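Local structure of ABC transporter periplasmic peptide-binding protein (Pseudoalteromonas, 4QFL) at residues F122-L125 with Y129-Y132; W377-S382 with P387-M392. The protein binds dipeptides in the periplasm, here Ala-Phe, and probably delivers them to an ABC transporter for import. All blocks are in the same frame, centred on the assembly; numbering follows the deposited sequence.

Contact 1: residues F122-L125 with Y129-Y132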
loop_
_atom_site.group_PDB
_atom_site.type_symbol
_atom_site.label_atom_id
_atom_site.label_comp_id
_atom_site.label_asym_id
_atom_site.label_seq_id
_atom_site.Cartn_x
_atom_site.Cartn_y
_atom_site.Cartn_z
ATOM N N PHE A 122 17.646 2.087 -8.675
ATOM C CA PHE A 122 17.504 2.947 -7.505
ATOM C C PHE A 122 17.995 4.382 -7.700
ATOM O O PHE A 122 17.462 5.302 -7.078
ATOM C CB PHE A 122 18.034 2.258 -6.237
ATOM C CG PHE A 122 17.229 1.036 -5.867
ATOM C CD1 PHE A 122 15.994 1.169 -5.252
ATOM C CD2 PHE A 122 17.665 -0.233 -6.212
ATOM C CE1 PHE A 122 15.236 0.071 -4.956
ATOM C CE2 PHE A 122 16.903 -1.339 -5.917
ATOM C CZ PHE A 122 15.682 -1.182 -5.294
ATOM N N SER A 123 18.962 4.592 -8.585
ATOM C CA SER A 123 19.344 5.955 -8.903
ATOM C C SER A 123 18.245 6.632 -9.720
ATOM O O SER A 123 18.154 7.851 -9.728
ATOM C CB SER A 123 20.694 6.029 -9.615
ATOM O OG SER A 123 20.611 5.520 -10.932
ATOM N N ARG A 124 17.395 5.857 -10.389
ATOM C CA ARG A 124 16.248 6.458 -11.075
ATOM C C ARG A 124 15.408 7.308 -10.113
ATOM O O ARG A 124 14.790 8.294 -10.510
ATOM C CB ARG A 124 15.368 5.391 -11.744
ATOM C CG ARG A 124 14.085 5.958 -12.353
ATOM C CD ARG A 124 13.264 4.943 -13.133
ATOM N NE ARG A 124 12.116 5.592 -13.771
ATOM C CZ ARG A 124 11.167 4.941 -14.436
ATOM N NH1 ARG A 124 11.219 3.622 -14.554
ATOM N NH2 ARG A 124 10.158 5.605 -14.974
ATOM N N LEU A 125 15.391 6.924 -8.843
ATOM C CA LEU A 125 14.580 7.621 -7.840
ATOM C C LEU A 125 15.187 8.939 -7.342
ATOM O O LEU A 125 14.484 9.944 -7.231
ATOM C CB LEU A 125 14.305 6.708 -6.638
ATOM C CG LEU A 125 13.824 5.297 -6.949
ATOM C CD1 LEU A 125 13.830 4.476 -5.667
ATOM C CD2 LEU A 125 12.442 5.319 -7.586
ATOM N N TYR A 129 20.043 13.080 -12.680
ATOM C CA TYR A 129 20.857 12.797 -13.862
ATOM C C TYR A 129 20.544 11.462 -14.502
ATOM O O TYR A 129 20.948 11.203 -15.632
ATOM C CB TYR A 129 22.340 12.855 -13.522
ATOM C CG TYR A 129 22.805 14.251 -13.245
ATOM C CD1 TYR A 129 22.986 15.163 -14.283
ATOM C CD2 TYR A 129 23.045 14.666 -11.951
ATOM C CE1 TYR A 129 23.408 16.450 -14.025
ATOM C CE2 TYR A 129 23.466 15.947 -11.685
ATOM C CZ TYR A 129 23.650 16.835 -12.719
ATOM O OH TYR A 129 24.072 18.108 -12.426
ATOM N N ASN A 130 19.839 10.610 -13.769
ATOM C CA ASN A 130 19.399 9.339 -14.319
ATOM C C ASN A 130 18.448 9.622 -15.469
ATOM O O ASN A 130 17.497 10.372 -15.315
ATOM C CB ASN A 130 18.737 8.480 -13.235
ATOM C CG ASN A 130 18.328 7.117 -13.744
ATOM O OD1 ASN A 130 17.580 7.013 -14.717
ATOM N ND2 ASN A 130 18.831 6.063 -13.106
ATOM N N PRO A 131 18.703 9.023 -16.633
ATOM C CA PRO A 131 17.928 9.384 -17.818
ATOM C C PRO A 131 16.459 9.025 -17.675
ATOM O O PRO A 131 15.642 9.436 -18.492
ATOM C CB PRO A 131 18.581 8.553 -18.918
ATOM C CG PRO A 131 19.198 7.407 -18.202
ATOM C CD PRO A 131 19.682 7.962 -16.918
ATOM N N TYR A 132 16.123 8.263 -16.644
ATOM C CA TYR A 132 14.738 7.868 -16.434
ATOM C C TYR A 132 14.107 8.582 -15.243
ATOM O O TYR A 132 12.928 8.389 -14.936
ATOM C CB TYR A 132 14.651 6.361 -16.270
ATOM C CG TYR A 132 14.600 5.644 -17.586
ATOM C CD1 TYR A 132 15.753 5.419 -18.333
ATOM C CD2 TYR A 132 13.395 5.198 -18.088
ATOM C CE1 TYR A 132 15.698 4.763 -19.550
ATOM C CE2 TYR A 132 13.322 4.540 -19.290
ATOM C CZ TYR A 132 14.471 4.322 -20.023
ATOM O OH TYR A 132 14.360 3.659 -21.224
#
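Asn130 turns its carboxamide onto the end of helix 115-126, with CG anti to the backbone N (chi1 -177°). ND2 donates to Ser123 OG at 2.9 Å, and that oxygen lies almost exactly in the amide plane. The same hydroxyl also bonds to Ile119 O one turn back, so the asparagine joins a serine already tied to its own helix. One face of the amide lies over Arg124 CA, with Asn130 CG 3.4 Å from that atom. OD1 faces along its own chain and accepts from Tyr132 N at 2.7 Å, in the carbonyl plane, which closes an Asx turn over Pro131. With an alanine here, Ser123 OG would probably lose its donor and the turn its side-chain acceptor, leaving residues 130-132 freer to drift from the helix. Tyr132 follows, its CB over one face of the Arg124 guanidinium, 3.6 Å from NE, and the ring and guanidinium planes 66° apart. Arg124, extended from CG to NE, sends a weak hydrogen bond from NE to Tyr132 O (3.1 Å); NE also bonds to Tyr140 OH, while NH2 forms a salt bridge with Asp204. The phenol OH reaches Ala191 O in helix 188-196. Both polar ends of the Asn130 amide are thus engaged, and Asp204 probably balances most of the buried arginine charge, the Tyr132 carbonyl adding a weak bond.

Contact 2: residues W377-S382 with P387-M392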
loop_
_atom_site.group_PDB
_atom_site.type_symbol
_atom_site.label_atom_id
_atom_site.label_comp_id
_atom_site.label_asym_id
_atom_site.label_seq_id
_atom_site.Cartn_x
_atom_site.Cartn_y
_atom_site.Cartn_z
ATOM N N TRP A 377 -15.873 11.437 1.059
ATOM C CA TRP A 377 -15.472 10.651 -0.075
ATOM C C TRP A 377 -15.349 9.183 0.315
ATOM O O TRP A 377 -14.726 8.862 1.323
ATOM C CB TRP A 377 -14.161 11.199 -0.610
ATOM C CG TRP A 377 -14.369 12.459 -1.378
ATOM C CD1 TRP A 377 -15.021 13.583 -0.960
ATOM C CD2 TRP A 377 -13.914 12.727 -2.704
ATOM N NE1 TRP A 377 -15.005 14.539 -1.953
ATOM C CE2 TRP A 377 -14.331 14.032 -3.033
ATOM C CE3 TRP A 377 -13.186 11.989 -3.642
ATOM C CZ2 TRP A 377 -14.044 14.611 -4.261
ATOM C CZ3 TRP A 377 -12.914 12.559 -4.853
ATOM C CH2 TRP A 377 -13.338 13.860 -5.157
ATOM N N ALA A 378 -15.957 8.306 -0.485
ATOM C CA ALA A 378 -16.021 6.875 -0.191
ATOM C C ALA A 378 -15.405 6.030 -1.299
ATOM O O ALA A 378 -15.749 6.189 -2.470
ATOM C CB ALA A 378 -17.464 6.440 0.048
ATOM N N MET A 379 -14.506 5.120 -0.917
ATOM C CA MET A 379 -13.866 4.191 -1.852
ATOM C C MET A 379 -14.894 3.307 -2.561
ATOM O O MET A 379 -15.870 2.871 -1.945
ATOM C CB MET A 379 -12.839 3.324 -1.112
ATOM C CG MET A 379 -11.817 4.145 -0.364
ATOM S SD MET A 379 -10.661 3.174 0.627
ATOM C CE MET A 379 -11.711 2.757 2.012
ATOM N N PRO A 380 -14.671 3.034 -3.861
ATOM C CA PRO A 380 -15.601 2.257 -4.687
ATOM C C PRO A 380 -15.395 0.743 -4.586
ATOM O O PRO A 380 -16.220 -0.030 -5.064
ATOM C CB PRO A 380 -15.260 2.727 -6.099
ATOM C CG PRO A 380 -13.801 2.997 -6.034
ATOM C CD PRO A 380 -13.529 3.536 -4.649
ATOM N N VAL A 381 -14.296 0.328 -3.971
ATOM C CA VAL A 381 -13.942 -1.085 -3.903
ATOM C C VAL A 381 -13.606 -1.483 -2.468
ATOM O O VAL A 381 -13.230 -0.645 -1.647
ATOM C CB VAL A 381 -12.726 -1.383 -4.778
ATOM C CG1 VAL A 381 -13.101 -1.354 -6.247
ATOM C CG2 VAL A 381 -11.630 -0.377 -4.488
ATOM N N SER A 382 -13.727 -2.775 -2.178
ATOM C CA SER A 382 -13.381 -3.325 -0.867
ATOM C C SER A 382 -11.864 -3.331 -0.632
ATOM O O SER A 382 -11.100 -3.701 -1.526
ATOM C CB SER A 382 -13.920 -4.757 -0.760
ATOM O OG SER A 382 -13.525 -5.352 0.461
ATOM N N PRO A 387 -14.152 -2.907 4.228
ATOM C CA PRO A 387 -14.785 -3.649 3.120
ATOM C C PRO A 387 -16.002 -3.001 2.440
ATOM O O PRO A 387 -16.472 -3.517 1.436
ATOM C CB PRO A 387 -15.180 -4.983 3.757
ATOM C CG PRO A 387 -15.564 -4.630 5.134
ATOM C CD PRO A 387 -14.535 -3.631 5.546
ATOM N N ASN A 388 -16.498 -1.893 2.969
ATOM C CA ASN A 388 -17.616 -1.194 2.335
ATOM C C ASN A 388 -17.666 0.289 2.688
ATOM O O ASN A 388 -18.466 0.705 3.533
ATOM C CB ASN A 388 -18.944 -1.872 2.697
ATOM C CG ASN A 388 -20.081 -1.489 1.758
ATOM O OD1 ASN A 388 -20.013 -0.485 1.038
ATOM N ND2 ASN A 388 -21.136 -2.290 1.764
ATOM N N ALA A 389 -16.819 1.085 2.038
ATOM C CA ALA A 389 -16.726 2.507 2.353
ATOM C C ALA A 389 -18.058 3.199 2.113
ATOM O O ALA A 389 -18.419 4.122 2.838
ATOM C CB ALA A 389 -15.636 3.160 1.529
ATOM N N ARG A 390 -18.788 2.733 1.102
ATOM C CA ARG A 390 -20.089 3.293 0.732
ATOM C C ARG A 390 -21.070 3.129 1.869
ATOM O O ARG A 390 -21.692 4.091 2.298
ATOM C CB ARG A 390 -20.649 2.554 -0.473
ATOM C CG ARG A 390 -20.798 3.377 -1.719
ATOM C CD ARG A 390 -22.042 4.261 -1.721
ATOM N NE ARG A 390 -22.082 5.027 -2.972
ATOM C CZ ARG A 390 -22.776 6.146 -3.170
ATOM N NH1 ARG A 390 -23.519 6.663 -2.199
ATOM N NH2 ARG A 390 -22.719 6.751 -4.348
ATOM N N LYS A 391 -21.231 1.888 2.324
ATOM C CA LYS A 391 -22.104 1.582 3.453
ATOM C C LYS A 391 -21.681 2.386 4.676
ATOM O O LYS A 391 -22.517 2.950 5.384
ATOM C CB LYS A 391 -22.044 0.091 3.763
ATOM C CG LYS A 391 -22.833 -0.361 4.971
ATOM C CD LYS A 391 -24.326 -0.299 4.731
ATOM C CE LYS A 391 -25.103 -1.083 5.801
ATOM N NZ LYS A 391 -26.475 -0.523 6.091
ATOM N N MET A 392 -20.377 2.440 4.927
ATOM C CA MET A 392 -19.870 3.218 6.044
ATOM C C MET A 392 -20.224 4.697 5.910
ATOM O O MET A 392 -20.589 5.341 6.889
ATOM C CB MET A 392 -18.360 3.061 6.179
ATOM C CG MET A 392 -17.811 3.733 7.411
ATOM S SD MET A 392 -16.049 3.468 7.633
ATOM C CE MET A 392 -15.971 1.681 7.719
HETATM O O HOH W 1 -17.624 0.981 -1.247
HETATM O O HOH W 2 -14.455 0.185 0.775
#
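Met379 carries its CG anti to the carbonyl carbon (chi1 -55°), and the chain then bends at chi3 (-76°), which brings the terminal methyl back beside Ala389: both CB and CE of the methionine lie against Ala389 CB, the first at 3.9 Å. Ser382 has OG anti to its backbone N (chi1 176°), an arrangement that sets the hydroxyl alongside the Pro387 backbone, 3.4 Å from Pro387 CA. The Ala389 methyl is at the middle of the apolar contact. It points at the chain opposite and sits 3.3 Å from Met379 N, while Ala378 CB meets it from the strand at 4.0 Å. Small side chains at both positions let the first turn of the helix come close to the end of the strand. The two segments belong to a beta-alpha-beta unit made of strand 373-378, helix 389-401 and strand 406-410, and the contact lies where the chain leaves the first strand and turns back into the helix. Asn388 is the N-cap: its OD1 accepts from Lys391 N at 3.0 Å, the donor standing well above the carbonyl plane. Two waters bridge backbone groups of the two segments. One donates to Met379 O and accepts from Arg390 N; the other gives its proton to Val381 O, 2.8 Å from the water, and takes one from Ala389 N, so two amides of the first helical turn are satisfied through solvent. From the same first turn, Arg390 NE forms a salt bridge with Glu411. Met379 also packs against Trp414 and Leu431, residues of the pocket that holds the phenylalanine of the bound dipeptide, and against Tyr385 of the same pocket.

How the contacts relate
Contact 1 and contact 2 lie on opposite sides of the chain's centre, their own centres 37 Å apart and their nearest atoms about 25 Å apart, so neither touches the other. Contact 1 is the more peripheral, its centre about 23 Å from the centre of the chain, against about 17 Å for that of contact 2. Only the latter comes near the ligand: the Met379 side chain is about 6 Å from the bound phenylalanine and about 9 Å from the alanine, a second-shell position behind pocket residues. Contact 1 instead joins the last turns of helix 115-126 to the loop that follows it, and along the chain it closes before contact 2 opens.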